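Local coordinates for protein NADH oxidoreductase (PDB 3PI7) that probably acts as an NAD(P)H-dependent oxidoreductase, perhaps a quinone reductase, that pairs a GroES-like domain with a nucleotide-binding Rossmann domain, at residues Q51-V56 and I91-D96; S60-D65 and N342-I347; V108-G113 and E122-E127; I147-T152 and S175-L180. All blocks are in the same frame, centred on the assembly; numbering follows the deposited sequence. Where two conformers were deposited one is given.

Contact 1. Residues Q51-V56 and I91-D96; sequences QVLIKV and IVAGGD
Where Leu53 meets Val92 and Ala93 the flat groups are peptide units. Leu53 N gives a nearly straight bond to Ala93 O (2.8 Å), and the donor stands 34° out of that carbonyl plane. Leu53 O, turned to the same strand, receives Val92 N at 2.9 Å almost head-on. Gly95 N meets Gln51 O in similar fashion (2.8 Å), carrying the ladder past the end of strand 86-94. Of the two faces of the ribbon, one bears Val52, Ile54 and Ile91. Here Ile91 spans both partners: its CG2 lies 3.7 Å from Val52 CB, and its CG1 sits 3.8 Å from Ile54 CG1. CG1 of Ile91 is anti to its carbonyl carbon (chi1 -65°), and CD1, carried on in an extended chain, lies against Val52 CG2. On the opposite face Leu53 CB and Ala93 CB touch at 4.0 Å. The side chains of Leu53 and Val92 cross obliquely, CD2 of the first near CG2 of the second. The amide of Gln51 leads away from this pairing, bonded to Gly48 N and Glu127 OE2. Ala100 and Leu103 of helix 98-103 pack on Val52 and Ile91, respectively, and Phe110 packs on Ile54. Val92 and Ala93 both stand against the single residue Leu53, and the register slips by one before Ile54: this is a classic beta bulge in an antiparallel pair of the GroES-like domain.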
loop_
_atom_site.group_PDB
_atom_site.type_symbol
_atom_site.label_atom_id
_atom_site.label_comp_id
_atom_site.label_asym_id
_atom_site.label_seq_id
_atom_site.Cartn_x
_atom_site.Cartn_y
_atom_site.Cartn_z
ATOM N N GLN A 51 -19.701 -29.213 -11.114
ATOM C CA GLN A 51 -18.329 -29.710 -11.162
ATOM C C GLN A 51 -18.124 -30.868 -12.108
ATOM O O GLN A 51 -19.073 -31.515 -12.555
ATOM C CB GLN A 51 -17.900 -30.165 -9.754
ATOM C CG GLN A 51 -17.992 -29.085 -8.697
ATOM C CD GLN A 51 -17.622 -29.617 -7.331
ATOM O OE1 GLN A 51 -17.961 -30.753 -6.945
ATOM N NE2 GLN A 51 -16.923 -28.804 -6.563
ATOM N N VAL A 52 -16.844 -31.140 -12.392
ATOM C CA VAL A 52 -16.444 -32.231 -13.236
ATOM C C VAL A 52 -15.391 -33.046 -12.515
ATOM O O VAL A 52 -14.648 -32.516 -11.680
ATOM C CB VAL A 52 -15.943 -31.748 -14.625
ATOM C CG1 VAL A 52 -17.088 -31.161 -15.437
ATOM C CG2 VAL A 52 -14.789 -30.742 -14.469
ATOM N N LEU A 53 -15.366 -34.328 -12.819
ATOM C CA LEU A 53 -14.365 -35.253 -12.294
ATOM C C LEU A 53 -13.375 -35.483 -13.406
ATOM O O LEU A 53 -13.746 -35.941 -14.508
ATOM C CB LEU A 53 -15.031 -36.574 -11.876
ATOM C CG LEU A 53 -14.086 -37.571 -11.263
ATOM C CD1 LEU A 53 -13.569 -37.086 -9.888
ATOM C CD2 LEU A 53 -14.706 -38.923 -11.168
ATOM N N ILE A 54 -12.127 -35.160 -13.139
ATOM C CA ILE A 54 -11.079 -35.258 -14.151
ATOM C C ILE A 54 -10.115 -36.394 -13.851
ATOM O O ILE A 54 -9.555 -36.449 -12.746
ATOM C CB ILE A 54 -10.314 -33.915 -14.226
ATOM C CG1 ILE A 54 -11.261 -32.712 -14.543
ATOM C CG2 ILE A 54 -9.217 -33.977 -15.272
ATOM C CD1 ILE A 54 -11.047 -31.615 -13.682
ATOM N N LYS A 55 -9.821 -37.217 -14.874
ATOM C CA LYS A 55 -8.793 -38.232 -14.816
ATOM C C LYS A 55 -7.517 -37.497 -15.125
ATOM O O LYS A 55 -7.325 -37.078 -16.263
ATOM C CB LYS A 55 -9.069 -39.368 -15.832
ATOM C CG LYS A 55 -8.024 -40.458 -15.734
ATOM C CD LYS A 55 -8.193 -41.601 -16.761
ATOM C CE LYS A 55 -7.251 -42.721 -16.331
ATOM N NZ LYS A 55 -7.659 -44.050 -16.883
ATOM N N VAL A 56 -6.677 -37.277 -14.102
ATOM C CA VAL A 56 -5.484 -36.462 -14.227
ATOM C C VAL A 56 -4.394 -37.144 -15.015
ATOM O O VAL A 56 -3.977 -38.267 -14.685
ATOM C CB VAL A 56 -4.948 -36.042 -12.823
ATOM C CG1 VAL A 56 -3.785 -35.086 -12.972
ATOM C CG2 VAL A 56 -6.050 -35.413 -11.974
ATOM N N ILE A 91 -12.064 -35.217 -18.708
ATOM C CA ILE A 91 -13.275 -35.272 -17.860
ATOM C C ILE A 91 -14.015 -36.583 -18.088
ATOM O O ILE A 91 -14.426 -36.879 -19.206
ATOM C CB ILE A 91 -14.184 -34.049 -18.096
ATOM C CG1 ILE A 91 -13.428 -32.761 -17.635
ATOM C CG2 ILE A 91 -15.495 -34.253 -17.289
ATOM C CD1 ILE A 91 -13.969 -31.510 -18.133
ATOM N N VAL A 92 -14.216 -37.355 -16.998
ATOM C CA VAL A 92 -14.823 -38.677 -17.078
ATOM C C VAL A 92 -16.214 -38.663 -16.483
ATOM O O VAL A 92 -16.958 -39.612 -16.717
ATOM C CB VAL A 92 -13.915 -39.785 -16.440
ATOM C CG1 VAL A 92 -12.631 -39.963 -17.276
ATOM C CG2 VAL A 92 -13.580 -39.465 -14.972
ATOM N N ALA A 93 -16.572 -37.613 -15.728
ATOM C CA ALA A 93 -17.919 -37.471 -15.159
ATOM C C ALA A 93 -18.195 -36.009 -14.850
ATOM O O ALA A 93 -17.264 -35.236 -14.655
ATOM C CB ALA A 93 -18.082 -38.314 -13.888
ATOM N N GLY A 94 -19.462 -35.634 -14.841
ATOM C CA GLY A 94 -19.843 -34.265 -14.521
ATOM C C GLY A 94 -21.080 -34.274 -13.667
ATOM O O GLY A 94 -21.824 -35.245 -13.704
ATOM N N GLY A 95 -21.298 -33.197 -12.919
ATOM C CA GLY A 95 -22.542 -32.970 -12.196
ATOM C C GLY A 95 -23.648 -32.731 -13.205
ATOM O O GLY A 95 -23.372 -32.629 -14.402
ATOM N N ASP A 96 -24.902 -32.666 -12.747
ATOM C CA ASP A 96 -26.072 -32.584 -13.628
ATOM C C ASP A 96 -26.252 -31.246 -14.348
ATOM O O ASP A 96 -27.080 -31.174 -15.253
ATOM C CB ASP A 96 -27.356 -32.924 -12.847
ATOM C CG ASP A 96 -27.594 -34.421 -12.625
ATOM O OD1 ASP A 96 -26.883 -35.251 -13.269
ATOM O OD2 ASP A 96 -28.506 -34.767 -11.830
#

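Contact 2. Residues S60-D65 and N342-I347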
loop_
_atom_site.group_PDB
_atom_site.type_symbol
_atom_site.label_atom_id
_atom_site.label_comp_id
_atom_site.label_asym_id
_atom_site.label_seq_id
_atom_site.Cartn_x
_atom_site.Cartn_y
_atom_site.Cartn_z
ATOM N N SER A 60 0.692 -29.874 -12.210
ATOM C CA SER A 60 1.794 -28.946 -11.962
ATOM C C SER A 60 2.092 -28.853 -10.493
ATOM O O SER A 60 1.235 -29.148 -9.651
ATOM C CB SER A 60 1.449 -27.537 -12.441
ATOM O OG SER A 60 1.338 -27.385 -13.837
ATOM N N ILE A 61 3.281 -28.360 -10.176
ATOM C CA ILE A 61 3.673 -27.993 -8.818
ATOM C C ILE A 61 4.046 -26.524 -8.881
ATOM O O ILE A 61 5.004 -26.164 -9.581
ATOM C CB ILE A 61 4.789 -28.839 -8.178
ATOM C CG1 ILE A 61 4.468 -30.342 -8.252
ATOM C CG2 ILE A 61 5.024 -28.373 -6.709
ATOM C CD1 ILE A 61 5.702 -31.192 -8.027
ATOM N N ASN A 62 3.279 -25.677 -8.202
ATOM C CA ASN A 62 3.531 -24.233 -8.179
ATOM C C ASN A 62 3.898 -23.758 -6.789
ATOM O O ASN A 62 3.500 -24.409 -5.826
ATOM C CB ASN A 62 2.274 -23.480 -8.629
ATOM C CG ASN A 62 1.933 -23.709 -10.075
ATOM O OD1 ASN A 62 2.732 -23.438 -10.974
ATOM N ND2 ASN A 62 0.773 -24.287 -10.315
ATOM N N PRO A 63 4.520 -22.565 -6.618
ATOM C CA PRO A 63 4.801 -22.080 -5.248
ATOM C C PRO A 63 3.531 -22.048 -4.388
ATOM O O PRO A 63 3.602 -22.385 -3.209
ATOM C CB PRO A 63 5.369 -20.681 -5.494
ATOM C CG PRO A 63 6.070 -20.821 -6.796
ATOM C CD PRO A 63 5.080 -21.638 -7.622
ATOM N N SER A 64 2.346 -21.743 -4.999
ATOM C CA SER A 64 1.076 -21.745 -4.247
ATOM C C SER A 64 0.786 -23.152 -3.664
ATOM O O SER A 64 0.243 -23.230 -2.570
ATOM C CB SER A 64 -0.089 -21.239 -5.101
ATOM O OG SER A 64 -0.203 -21.944 -6.328
ATOM N N ASP A 65 1.136 -24.257 -4.368
ATOM C CA ASP A 65 0.928 -25.606 -3.793
ATOM C C ASP A 65 1.804 -25.837 -2.567
ATOM O O ASP A 65 1.334 -26.366 -1.571
ATOM C CB ASP A 65 1.219 -26.688 -4.825
ATOM C CG ASP A 65 0.269 -26.662 -5.981
ATOM O OD1 ASP A 65 -0.958 -26.874 -5.758
ATOM O OD2 ASP A 65 0.732 -26.450 -7.104
ATOM N N ASN A 342 15.718 -23.323 -12.037
ATOM C CA ASN A 342 15.073 -23.253 -13.358
ATOM C C ASN A 342 14.190 -24.497 -13.596
ATOM O O ASN A 342 14.345 -25.516 -12.913
ATOM C CB ASN A 342 16.110 -23.060 -14.498
ATOM C CG ASN A 342 17.270 -22.136 -14.133
ATOM O OD1 ASN A 342 17.086 -21.023 -13.615
ATOM N ND2 ASN A 342 18.497 -22.602 -14.337
ATOM N N GLY A 343 13.226 -24.368 -14.503
ATOM C CA GLY A 343 12.283 -25.432 -14.841
ATOM C C GLY A 343 11.236 -25.754 -13.784
ATOM O O GLY A 343 11.464 -25.598 -12.576
ATOM N N LYS A 344 10.086 -26.239 -14.253
ATOM C CA LYS A 344 8.933 -26.635 -13.454
ATOM C C LYS A 344 8.907 -28.170 -13.242
ATOM O O LYS A 344 9.317 -28.934 -14.122
ATOM C CB LYS A 344 7.653 -26.175 -14.171
ATOM C CG LYS A 344 6.437 -26.040 -13.273
ATOM C CD LYS A 344 5.269 -25.404 -14.020
ATOM C CE LYS A 344 4.105 -25.293 -13.084
ATOM N NZ LYS A 344 3.054 -24.353 -13.557
ATOM N N VAL A 345 8.421 -28.602 -12.075
ATOM C CA VAL A 345 8.302 -30.016 -11.735
ATOM C C VAL A 345 6.821 -30.404 -11.895
ATOM O O VAL A 345 5.939 -29.633 -11.522
ATOM C CB VAL A 345 8.869 -30.326 -10.318
ATOM C CG1 VAL A 345 8.725 -31.803 -9.965
ATOM C CG2 VAL A 345 10.339 -29.910 -10.207
ATOM N N PHE A 346 6.558 -31.570 -12.495
ATOM C CA PHE A 346 5.196 -32.080 -12.683
ATOM C C PHE A 346 5.059 -33.421 -12.002
ATOM O O PHE A 346 6.060 -34.123 -11.826
ATOM C CB PHE A 346 4.866 -32.223 -14.169
ATOM C CG PHE A 346 4.865 -30.915 -14.909
ATOM C CD1 PHE A 346 6.054 -30.377 -15.411
ATOM C CD2 PHE A 346 3.693 -30.185 -15.059
ATOM C CE1 PHE A 346 6.058 -29.136 -16.065
ATOM C CE2 PHE A 346 3.693 -28.961 -15.738
ATOM C CZ PHE A 346 4.874 -28.438 -16.220
ATOM N N ILE A 347 3.827 -33.761 -11.604
ATOM C CA ILE A 347 3.495 -35.055 -11.019
ATOM C C ILE A 347 2.658 -35.814 -12.062
ATOM O O ILE A 347 1.717 -35.236 -12.612
ATOM C CB ILE A 347 2.771 -34.877 -9.653
ATOM C CG1 ILE A 347 3.735 -34.244 -8.627
ATOM C CG2 ILE A 347 2.230 -36.214 -9.106
ATOM C CD1 ILE A 347 3.067 -33.769 -7.257
HETATM O O HOH W 1 7.660 -26.641 -9.921
#
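Lys344 reaches across to Asn62 as an extended chain, with CG anti to its backbone N (chi1 -158°), and the two side chains cross at a slant. NZ donates to Asn62 OD1 at 2.8 Å, standing only 17° out of the carbonyl plane of the amide. The other end of that amide, ND2, is tied to Glu86 OE2, so the group is gripped from both sides. On its way Lys344 CE passes 3.5 Å from Ser60 CB. Ser60 OG is bonded mainly to Ala144 O, and it also lies 3.4 Å from Phe346 CE2, oblique to the ring. Apolar packing gathers on Ile61. It lies side by side with Val345, pointing the same way, and its CD1 touches Val345 CG1 at 3.6 Å; against Ile347 it stands at about a right angle, Ile61 CD1 resting 3.7 Å from Ile347 CG1. Backbone support is slight: Ile61 N makes a weak bond to Val345 O, and a water bridges Ile61 O and Val345 N. The backbone N of Asn62 donates to Asp65 OD2 (2.9 Å) at the start of helix 63-69. Val334 and Leu327 of helix 327-338 cover Ile61 and Ile347, Asn149 of helix 148-163 packs on Asn62 and Lys344, and strand 345-348 runs between strand 58-60, antiparallel to it, and the parallel strand 323-326.

Contact 3. Residues V108-G113 and E122-E127; sequences VAFATG and EYAVAE
Phe110 and Thr112 press on the two alanines of strand 123-127, and this is the tight part of the contact. CG of Phe110 lies between its backbone N and carbonyl carbon (chi1 65°), the crowded position, and from there the ring reaches Ala124, whose CB is 3.7 Å from Phe110 CE2. Ala126 CB sits nearer the root of the same side chain, 4.1 Å from Phe110 CB; both methyls approach the ring obliquely. Thr112 closes the group: its CG2 lies in the ring plane at the edge of Phe110 and also rests 3.6 Å from Val125 O. Its hydroxyl is used elsewhere, on Gly84 O. A glycerol, probably from the crystallisation liquor, lies about 3 Å from the side chain of Thr112 and is bonded to Gly113 O. The axes of segments 108-111 and 123-127 approach to 6.9 Å at 84° to each other. No direct hydrogen bond joins the two segments.

The other side is looser and wetter. Ala111 and Glu127 are partly exposed there, and a water bridges the two backbones, donating to Ala111 O at 2.7 Å and accepting from Glu127 N at 2.9 Å. Ala111 O is also 3.4 Å from Ala126 CB, so the tight and watery parts adjoin.

Strand 51-56 pairs with strand 123-127 and sends Ile54 onto Phe110, while Cys131 of strand 131-133, which pairs with strand 107-111, touches Phe110 and Ala126.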
loop_
_atom_site.group_PDB
_atom_site.type_symbol
_atom_site.label_atom_id
_atom_site.label_comp_id
_atom_site.label_asym_id
_atom_site.label_seq_id
_atom_site.Cartn_x
_atom_site.Cartn_y
_atom_site.Cartn_z
ATOM N N VAL A 108 -8.964 -31.235 -20.697
ATOM C CA VAL A 108 -8.967 -29.878 -20.190
ATOM C C VAL A 108 -7.768 -29.562 -19.348
ATOM O O VAL A 108 -7.220 -30.441 -18.677
ATOM C CB VAL A 108 -10.244 -29.607 -19.305
ATOM C CG1 VAL A 108 -11.541 -29.634 -20.114
ATOM C CG2 VAL A 108 -10.318 -30.561 -18.105
ATOM N N ALA A 109 -7.400 -28.291 -19.343
ATOM C CA ALA A 109 -6.519 -27.736 -18.325
ATOM C C ALA A 109 -7.464 -27.399 -17.192
ATOM O O ALA A 109 -8.593 -26.966 -17.471
ATOM C CB ALA A 109 -5.822 -26.491 -18.847
ATOM N N PHE A 110 -7.093 -27.630 -15.932
ATOM C CA PHE A 110 -8.064 -27.316 -14.898
ATOM C C PHE A 110 -7.403 -26.740 -13.657
ATOM O O PHE A 110 -6.235 -27.013 -13.406
ATOM C CB PHE A 110 -8.897 -28.543 -14.522
ATOM C CG PHE A 110 -8.085 -29.634 -13.884
ATOM C CD1 PHE A 110 -7.442 -30.592 -14.663
ATOM C CD2 PHE A 110 -7.986 -29.726 -12.502
ATOM C CE1 PHE A 110 -6.664 -31.599 -14.068
ATOM C CE2 PHE A 110 -7.190 -30.710 -11.912
ATOM C CZ PHE A 110 -6.551 -31.646 -12.701
ATOM N N ALA A 111 -8.193 -26.014 -12.866
ATOM C CA ALA A 111 -7.790 -25.448 -11.590
ATOM C C ALA A 111 -8.812 -25.950 -10.587
ATOM O O ALA A 111 -10.015 -25.846 -10.824
ATOM C CB ALA A 111 -7.749 -23.917 -11.668
ATOM N N THR A 112 -8.344 -26.592 -9.530
ATOM C CA THR A 112 -9.253 -27.209 -8.557
ATOM C C THR A 112 -9.874 -26.207 -7.611
ATOM O O THR A 112 -10.950 -26.491 -7.055
ATOM C CB THR A 112 -8.513 -28.316 -7.793
ATOM O OG1 THR A 112 -7.370 -27.738 -7.159
ATOM C CG2 THR A 112 -8.044 -29.411 -8.700
ATOM N N GLY A 113 -9.232 -25.045 -7.446
ATOM C CA GLY A 113 -9.715 -23.953 -6.610
ATOM C C GLY A 113 -10.093 -24.408 -5.221
ATOM O O GLY A 113 -9.252 -24.918 -4.490
ATOM N N GLU A 122 -5.187 -39.423 -8.905
ATOM C CA GLU A 122 -5.583 -39.982 -10.178
ATOM C C GLU A 122 -6.804 -39.277 -10.760
ATOM O O GLU A 122 -6.940 -39.227 -11.980
ATOM C CB GLU A 122 -5.826 -41.477 -10.028
ATOM C CG GLU A 122 -4.491 -42.199 -10.028
ATOM C CD GLU A 122 -4.533 -43.701 -9.842
ATOM O OE1 GLU A 122 -5.359 -44.182 -9.037
ATOM O OE2 GLU A 122 -3.631 -44.376 -10.382
ATOM N N TYR A 123 -7.684 -38.769 -9.908
ATOM C CA TYR A 123 -8.905 -38.040 -10.252
ATOM C C TYR A 123 -9.010 -36.807 -9.386
ATOM O O TYR A 123 -8.827 -36.896 -8.167
ATOM C CB TYR A 123 -10.167 -38.922 -10.062
ATOM C CG TYR A 123 -10.121 -40.142 -10.954
ATOM C CD1 TYR A 123 -9.392 -41.276 -10.582
ATOM C CD2 TYR A 123 -10.691 -40.120 -12.222
ATOM C CE1 TYR A 123 -9.209 -42.341 -11.459
ATOM C CE2 TYR A 123 -10.534 -41.191 -13.100
ATOM C CZ TYR A 123 -9.803 -42.306 -12.707
ATOM O OH TYR A 123 -9.618 -43.345 -13.564
ATOM N N ALA A 124 -9.342 -35.672 -10.005
ATOM C CA ALA A 124 -9.515 -34.392 -9.293
ATOM C C ALA A 124 -10.893 -33.865 -9.581
ATOM O O ALA A 124 -11.544 -34.328 -10.524
ATOM C CB ALA A 124 -8.456 -33.389 -9.761
ATOM N N VAL A 125 -11.361 -32.930 -8.762
ATOM C CA VAL A 125 -12.647 -32.291 -9.014
ATOM C C VAL A 125 -12.389 -30.812 -9.267
ATOM O O VAL A 125 -11.607 -30.187 -8.544
ATOM C CB VAL A 125 -13.658 -32.509 -7.854
ATOM C CG1 VAL A 125 -14.942 -31.713 -8.084
ATOM C CG2 VAL A 125 -13.965 -33.983 -7.674
ATOM N N ALA A 126 -13.018 -30.264 -10.297
ATOM C CA ALA A 126 -12.938 -28.838 -10.542
ATOM C C ALA A 126 -14.296 -28.334 -10.916
ATOM O O ALA A 126 -15.133 -29.101 -11.422
ATOM C CB ALA A 126 -11.913 -28.556 -11.673
ATOM N N GLU A 127 -14.517 -27.039 -10.746
ATOM C CA GLU A 127 -15.732 -26.398 -11.288
ATOM C C GLU A 127 -15.661 -26.475 -12.787
ATOM O O GLU A 127 -14.560 -26.340 -13.343
ATOM C CB GLU A 127 -15.791 -24.908 -10.861
ATOM C CG GLU A 127 -16.024 -24.742 -9.377
ATOM C CD GLU A 127 -17.360 -25.252 -8.872
ATOM O OE1 GLU A 127 -18.339 -25.250 -9.650
ATOM O OE2 GLU A 127 -17.397 -25.757 -7.729
HETATM O O HOH W 2 -12.388 -25.613 -9.498
#

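Contact 4. Residues I147-T152 and S175-L180; sequences IVNPLT and SQLCKL
Asn149 packs against three residues of helix 176-188, with a different part of its side chain to each. Its CB lies 3.7 Å from Leu180 CD1; OD1 rests at the same distance from Leu177 CB; ND2 comes 3.7 Å from Gln176 CB, where the two side chains cross at about a right angle. Leu177 answers with both methyls. CD1 comes within 3.4 Å of Asn149 O, while CD2 meets Thr152 CG2 at 3.7 Å, the leucine and threonine again crossing at about a right angle. Leu180 CD1 also lies against the Asn149-Pro150 peptide bond and touches the proline ring at CG. No hydrogen bond joins the segments, and the axes of segments 148-152 and 176-180 come within 9.0 Å at 40°. In the chain they bracket strand 167-170, central in the parallel Rossmann sheet: helix 148-163 leads in, and helix 176-188 follows as the helix of a beta-alpha unit. In the next shell, Thr152 OG1 donates to Val148 O at 2.6 Å. Thr152 N reaches that oxygen from the opposite face; the hydroxyl bond holds the side-chain rotation (chi1 -55°), with CG2 anti to the backbone N and facing Leu177. Ser175 caps the other helix, its OG accepting from Cys178 N (3.3 Å) and bonded also to Ala172 O. Farther out, Glu86 OE1 takes Val148 N, and Phe312 and Trp317 pack on Pro150 and Leu180.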
loop_
_atom_site.group_PDB
_atom_site.type_symbol
_atom_site.label_atom_id
_atom_site.label_comp_id
_atom_site.label_asym_id
_atom_site.label_seq_id
_atom_site.Cartn_x
_atom_site.Cartn_y
_atom_site.Cartn_z
ATOM N N ILE A 147 -2.974 -22.668 -16.802
ATOM C CA ILE A 147 -3.772 -21.692 -16.063
ATOM C C ILE A 147 -3.026 -20.759 -15.137
ATOM O O ILE A 147 -3.126 -19.560 -15.351
ATOM C CB ILE A 147 -4.922 -22.422 -15.294
ATOM C CG1 ILE A 147 -5.893 -23.085 -16.293
ATOM C CG2 ILE A 147 -5.677 -21.478 -14.306
ATOM C CD1 ILE A 147 -6.866 -24.041 -15.631
ATOM N N VAL A 148 -2.402 -21.265 -14.068
ATOM C CA VAL A 148 -1.897 -20.432 -12.979
ATOM C C VAL A 148 -0.872 -19.419 -13.452
ATOM O O VAL A 148 -1.145 -18.223 -13.370
ATOM C CB VAL A 148 -1.369 -21.260 -11.777
ATOM C CG1 VAL A 148 -0.777 -20.340 -10.697
ATOM C CG2 VAL A 148 -2.487 -22.132 -11.191
ATOM N N ASN A 149 0.246 -19.870 -14.017
ATOM C CA ASN A 149 1.265 -18.906 -14.410
ATOM C C ASN A 149 0.887 -18.123 -15.652
ATOM O O ASN A 149 0.986 -16.907 -15.574
ATOM C CB ASN A 149 2.636 -19.546 -14.537
ATOM C CG ASN A 149 3.205 -19.895 -13.168
ATOM O OD1 ASN A 149 2.828 -19.319 -12.142
ATOM N ND2 ASN A 149 4.026 -20.922 -13.116
ATOM N N PRO A 150 0.346 -18.722 -16.726
ATOM C CA PRO A 150 0.002 -17.926 -17.914
ATOM C C PRO A 150 -1.048 -16.850 -17.650
ATOM O O PRO A 150 -0.892 -15.736 -18.128
ATOM C CB PRO A 150 -0.520 -18.993 -18.879
ATOM C CG PRO A 150 0.350 -20.180 -18.555
ATOM C CD PRO A 150 0.228 -20.164 -17.039
ATOM N N LEU A 151 -2.114 -17.162 -16.869
ATOM C CA LEU A 151 -3.141 -16.144 -16.652
ATOM C C LEU A 151 -2.660 -15.102 -15.689
ATOM O O LEU A 151 -3.005 -13.944 -15.874
ATOM C CB LEU A 151 -4.471 -16.743 -16.185
ATOM C CG LEU A 151 -5.092 -17.707 -17.216
ATOM C CD1 LEU A 151 -6.359 -18.296 -16.673
ATOM C CD2 LEU A 151 -5.372 -16.989 -18.573
ATOM N N THR A 152 -1.822 -15.475 -14.698
ATOM C CA THR A 152 -1.246 -14.469 -13.800
ATOM C C THR A 152 -0.311 -13.567 -14.602
ATOM O O THR A 152 -0.291 -12.351 -14.361
ATOM C CB THR A 152 -0.478 -15.147 -12.654
ATOM O OG1 THR A 152 -1.353 -16.050 -11.998
ATOM C CG2 THR A 152 0.076 -14.147 -11.635
ATOM N N SER A 175 11.769 -17.432 -11.568
ATOM C CA SER A 175 10.564 -18.256 -11.442
ATOM C C SER A 175 9.873 -18.422 -12.803
ATOM O O SER A 175 10.057 -17.575 -13.672
ATOM C CB SER A 175 9.609 -17.638 -10.427
ATOM O OG SER A 175 9.010 -16.461 -10.943
ATOM N N GLN A 176 9.113 -19.526 -13.011
ATOM C CA GLN A 176 8.419 -19.707 -14.293
ATOM C C GLN A 176 7.525 -18.503 -14.644
ATOM O O GLN A 176 7.492 -18.066 -15.793
ATOM C CB GLN A 176 7.577 -20.985 -14.305
ATOM C CG GLN A 176 6.934 -21.239 -15.671
ATOM C CD GLN A 176 7.983 -21.391 -16.751
ATOM O OE1 GLN A 176 8.123 -20.536 -17.640
ATOM N NE2 GLN A 176 8.817 -22.421 -16.622
ATOM N N LEU A 177 6.801 -17.977 -13.653
ATOM C CA LEU A 177 5.919 -16.838 -13.864
ATOM C C LEU A 177 6.708 -15.612 -14.396
ATOM O O LEU A 177 6.309 -14.994 -15.409
ATOM C CB LEU A 177 5.208 -16.518 -12.552
ATOM C CG LEU A 177 4.299 -15.297 -12.516
ATOM C CD1 LEU A 177 3.287 -15.289 -13.665
ATOM C CD2 LEU A 177 3.555 -15.250 -11.195
ATOM N N CYS A 178 7.825 -15.287 -13.733
ATOM C CA CYS A 178 8.641 -14.144 -14.152
ATOM C C CYS A 178 9.163 -14.359 -15.561
ATOM O O CYS A 178 9.159 -13.416 -16.365
ATOM C CB CYS A 178 9.770 -13.880 -13.165
ATOM S SG CYS A 178 9.209 -13.180 -11.590
ATOM N N LYS A 179 9.545 -15.599 -15.898
ATOM C CA LYS A 179 10.015 -15.881 -17.241
ATOM C C LYS A 179 8.911 -15.670 -18.272
ATOM O O LYS A 179 9.199 -15.152 -19.343
ATOM C CB LYS A 179 10.623 -17.287 -17.338
ATOM C CG LYS A 179 11.882 -17.400 -16.474
ATOM C CD LYS A 179 12.756 -18.616 -16.802
ATOM C CE LYS A 179 12.185 -19.918 -16.322
ATOM N NZ LYS A 179 13.198 -21.002 -16.463
ATOM N N LEU A 180 7.646 -16.017 -17.966
ATOM C CA LEU A 180 6.553 -15.744 -18.912
ATOM C C LEU A 180 6.365 -14.221 -19.098
ATOM O O LEU A 180 6.130 -13.746 -20.210
ATOM C CB LEU A 180 5.236 -16.363 -18.415
ATOM C CG LEU A 180 5.106 -17.890 -18.451
ATOM C CD1 LEU A 180 3.839 -18.312 -17.795
ATOM C CD2 LEU A 180 5.191 -18.425 -19.858
#

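In the fold
From the N terminus, strand 51-56 opens contact 1, and residues 60-65 open contact 2 before contact 1 closes at 91-96, so these two cross. Contact 3 follows as a short loop, 108-113 back to 122-127. It joins contact 1 through strand 123-127, whose Ala124 and Ala126 bond to Ile54 and Val52, giving one continuous patch of the GroES-like domain. The chain then enters the Rossmann region, where contact 4 closes a helix-strand-helix loop; Ile147 packs back on Phe110 and Ala111 of contact 3. Residues 342-347 finally close contact 2, enclosing contacts 3 and 4. Asn149 touches Asn62 and Lys344, linking contacts 2 and 4 where the two domains meet.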